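Local coordinates for protein pyocin S5 (Pseudomonas aeruginosa PAO1, PDB 6THK) that is a bacteriocin that probably kills sensitive bacteria by forming channels that depolarise their cytoplasmic membrane, at residues K256-T261 with E283-E288. The protein carries 1 engineered substitution. Numbering follows the deposited sequence.
With ZN (zinc ion), chain G.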
ATOM      1  N   LYS A 256      10.186   9.258  -2.250  1.00 57.49           N
ATOM      2  CA  LYS A 256      10.703  10.531  -1.748  1.00 57.66           C
ATOM      3  C   LYS A 256      12.077  10.817  -2.389  1.00 63.53           C
ATOM      4  O   LYS A 256      12.397  11.981  -2.641  1.00 63.96           O
ATOM      5  CB  LYS A 256      10.818  10.507  -0.215  1.00 59.63           C
ATOM      6  CG  LYS A 256       9.483  10.686   0.505  1.00 66.98           C
ATOM      7  CD  LYS A 256       9.685  10.833   2.002  1.00 75.19           C
ATOM      8  CE  LYS A 256       8.756  11.866   2.600  1.00 87.17           C
ATOM      9  NZ  LYS A 256       7.519  11.260   3.162  1.00 93.91           N
ATOM     10  N   GLN A 257      12.883   9.756  -2.646  1.00 60.70           N
ATOM     11  CA  GLN A 257      14.198   9.860  -3.294  1.00 60.45           C
ATOM     12  C   GLN A 257      14.023  10.158  -4.774  1.00 64.02           C
ATOM     13  O   GLN A 257      14.850  10.863  -5.353  1.00 64.89           O
ATOM     14  CB  GLN A 257      15.026   8.588  -3.103  1.00 62.06           C
ATOM     15  CG  GLN A 257      15.746   8.521  -1.753  1.00 89.21           C
ATOM     16  CD  GLN A 257      16.706   7.350  -1.632  1.00114.47           C
ATOM     17  OE1 GLN A 257      16.624   6.540  -0.698  1.00108.77           O
ATOM     18  NE2 GLN A 257      17.666   7.256  -2.551  1.00108.37           N
ATOM     19  N   LEU A 258      12.943   9.638  -5.385  1.00 58.57           N
ATOM     20  CA  LEU A 258      12.613   9.904  -6.781  1.00 57.19           C
ATOM     21  C   LEU A 258      12.124  11.342  -6.931  1.00 60.79           C
ATOM     22  O   LEU A 258      12.305  11.940  -7.988  1.00 60.06           O
ATOM     23  CB  LEU A 258      11.517   8.955  -7.280  1.00 56.72           C
ATOM     24  CG  LEU A 258      11.899   7.527  -7.654  1.00 60.20           C
ATOM     25  CD1 LEU A 258      10.689   6.806  -8.218  1.00 59.21           C
ATOM     26  CD2 LEU A 258      13.022   7.502  -8.681  1.00 62.71           C
ATOM     27  N   GLN A 259      11.476  11.880  -5.885  1.00 57.49           N
ATOM     28  CA  GLN A 259      10.950  13.239  -5.884  1.00 57.69           C
ATOM     29  C   GLN A 259      12.081  14.272  -5.874  1.00 62.03           C
ATOM     30  O   GLN A 259      11.980  15.259  -6.597  1.00 61.28           O
ATOM     31  CB  GLN A 259       9.979  13.450  -4.718  1.00 59.13           C
ATOM     32  CG  GLN A 259       9.162  14.727  -4.842  1.00 74.94           C
ATOM     33  CD  GLN A 259       7.698  14.517  -4.565  1.00 87.18           C
ATOM     34  OE1 GLN A 259       7.305  14.128  -3.453  1.00 78.43           O
ATOM     35  NE2 GLN A 259       6.860  14.841  -5.558  1.00 71.27           N
ATOM     36  N   THR A 260      13.163  14.032  -5.093  1.00 59.58           N
ATOM     37  CA  THR A 260      14.322  14.939  -5.044  1.00 59.69           C
ATOM     38  C   THR A 260      14.980  14.946  -6.402  1.00 63.62           C
ATOM     39  O   THR A 260      15.265  16.026  -6.917  1.00 65.84           O
ATOM     40  CB  THR A 260      15.330  14.567  -3.942  1.00 69.19           C
ATOM     41  OG1 THR A 260      15.856  13.270  -4.205  1.00 73.57           O
ATOM     42  CG2 THR A 260      14.728  14.636  -2.541  1.00 66.02           C
ATOM     43  N   THR A 261      15.165  13.746  -7.007  1.00 57.69           N
ATOM     44  CA  THR A 261      15.734  13.572  -8.347  1.00 56.90           C
ATOM     45  C   THR A 261      14.892  14.313  -9.382  1.00 59.41           C
ATOM     46  O   THR A 261      15.455  15.051 -10.185  1.00 60.10           O
ATOM     47  CB  THR A 261      15.910  12.080  -8.689  1.00 60.54           C
ATOM     48  OG1 THR A 261      16.776  11.488  -7.735  1.00 59.67           O
ATOM     49  CG2 THR A 261      16.530  11.864 -10.043  1.00 58.92           C
ATOM     50  N   GLU A 283       3.705  15.418  -9.736  1.00 58.53           N
ATOM     51  CA  GLU A 283       2.360  15.465  -9.186  1.00 58.82           C
ATOM     52  C   GLU A 283       1.897  14.063  -8.840  1.00 60.93           C
ATOM     53  O   GLU A 283       1.314  13.841  -7.794  1.00 60.24           O
ATOM     54  CB  GLU A 283       1.379  16.082 -10.182  1.00 60.48           C
ATOM     55  CG  GLU A 283       1.550  17.575 -10.389  1.00 77.27           C
ATOM     56  CD  GLU A 283       0.805  18.398  -9.362  1.00108.57           C
ATOM     57  OE1 GLU A 283      -0.400  18.150  -9.159  1.00104.97           O
ATOM     58  OE2 GLU A 283       1.426  19.296  -8.758  1.00108.65           O
ATOM     59  N   LEU A 284       2.187  13.126  -9.735  1.00 55.53           N
ATOM     60  CA  LEU A 284       1.810  11.728  -9.585  1.00 54.64           C
ATOM     61  C   LEU A 284       2.469  11.088  -8.383  1.00 57.21           C
ATOM     62  O   LEU A 284       1.872  10.265  -7.707  1.00 55.89           O
ATOM     63  CB  LEU A 284       2.162  10.941 -10.846  1.00 54.92           C
ATOM     64  CG  LEU A 284       1.206  11.075 -12.029  1.00 59.83           C
ATOM     65  CD1 LEU A 284       1.431   9.955 -13.027  1.00 59.92           C
ATOM     66  CD2 LEU A 284      -0.236  11.088 -11.560  1.00 62.16           C
ATOM     67  N   LEU A 285       3.722  11.451  -8.154  1.00 53.27           N
ATOM     68  CA  LEU A 285       4.506  10.937  -7.031  1.00 52.30           C
ATOM     69  C   LEU A 285       3.906  11.347  -5.679  1.00 59.17           C
ATOM     70  O   LEU A 285       3.820  10.507  -4.779  1.00 60.39           O
ATOM     71  CB  LEU A 285       5.983  11.375  -7.123  1.00 51.60           C
ATOM     72  CG  LEU A 285       6.919  10.595  -8.053  1.00 55.19           C
ATOM     73  CD1 LEU A 285       8.326  11.126  -7.960  1.00 55.18           C
ATOM     74  CD2 LEU A 285       6.954   9.121  -7.713  1.00 56.20           C
ATOM     75  N   VAL A 286       3.476  12.618  -5.532  1.00 56.15           N
ATOM     76  CA  VAL A 286       2.876  13.112  -4.280  1.00 56.01           C
ATOM     77  C   VAL A 286       1.585  12.350  -3.988  1.00 58.36           C
ATOM     78  O   VAL A 286       1.375  11.925  -2.854  1.00 58.74           O
ATOM     79  CB  VAL A 286       2.722  14.665  -4.220  1.00 60.61           C
ATOM     80  CG1 VAL A 286       2.262  15.250  -5.541  1.00 60.62           C
ATOM     81  CG2 VAL A 286       1.810  15.117  -3.081  1.00 60.54           C
ATOM     82  N   ASP A 287       0.777  12.112  -5.031  1.00 53.46           N
ATOM     83  CA  ASP A 287      -0.474  11.370  -4.977  1.00 52.47           C
ATOM     84  C   ASP A 287      -0.242   9.937  -4.480  1.00 54.98           C
ATOM     85  O   ASP A 287      -0.962   9.468  -3.603  1.00 54.46           O
ATOM     86  CB  ASP A 287      -1.144  11.394  -6.359  1.00 54.68           C
ATOM     87  CG  ASP A 287      -1.678  12.754  -6.801  1.00 72.88           C
ATOM     88  OD1 ASP A 287      -1.397  13.764  -6.112  1.00 74.09           O
ATOM     89  OD2 ASP A 287      -2.351  12.814  -7.858  1.00 83.17           O
ATOM     90  N   GLU A 288       0.804   9.275  -4.996  1.00 50.84           N
ATOM     91  CA  GLU A 288       1.214   7.929  -4.600  1.00 49.52           C
ATOM     92  C   GLU A 288       1.690   7.882  -3.181  1.00 54.18           C
ATOM     93  O   GLU A 288       1.285   6.982  -2.453  1.00 55.53           O
ATOM     94  CB  GLU A 288       2.330   7.412  -5.507  1.00 50.03           C
ATOM     95  CG  GLU A 288       1.795   6.960  -6.854  1.00 51.70           C
ATOM     96  CD  GLU A 288       2.789   6.327  -7.795  1.00 61.44           C
ATOM     97  OE1 GLU A 288       3.980   6.237  -7.432  1.00 59.60           O
ATOM     98  OE2 GLU A 288       2.383   5.925  -8.906  1.00 66.49           O
TER
HETATM   99 ZN    ZN G 606       3.557   4.461  -9.950  1.00 62.26          ZN
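The helical turns carrying Q259 and L285 face each other across a nearly antiparallel pair of helices, with segment axes 10.1 Å apart at 161° and the CA atoms of Q259 and L285 6.9 Å apart. L285 has the largest share of the buried surface, 73 of 185 Å²: its CD1 branch reaches the opposite backbone, 3.8 Å from Q259 N, and makes the apolar contact with CB of L258 at 3.9 Å. Q259 runs the other way past L285. Its amide is carried across because chi1 (-167°) sets CG opposite the backbone N and the chain then bends at chi2; NE2 of Q259 stops 3.9 Å from CB of L285. The same NE2 lies 4.0 Å from N of V286, but both nitrogens are donors and this is only packing. This pairing joins helices 237-267 and 272-338 as a helical hairpin within a predicted coiled coil, a modest surface contact. On helix 237-267, Q257 O accepts hydrogen bonds from the hydroxyls of T260 and T261, which reach it from opposite faces of its carbonyl plane. One turn beyond L285, E288 extends to the zinc ion, its OE2 binding the metal at 2.1 Å. E221 OE2 is a second zinc ligand, while E288 OE1 forms a salt bridge with K255 of helix 237-267.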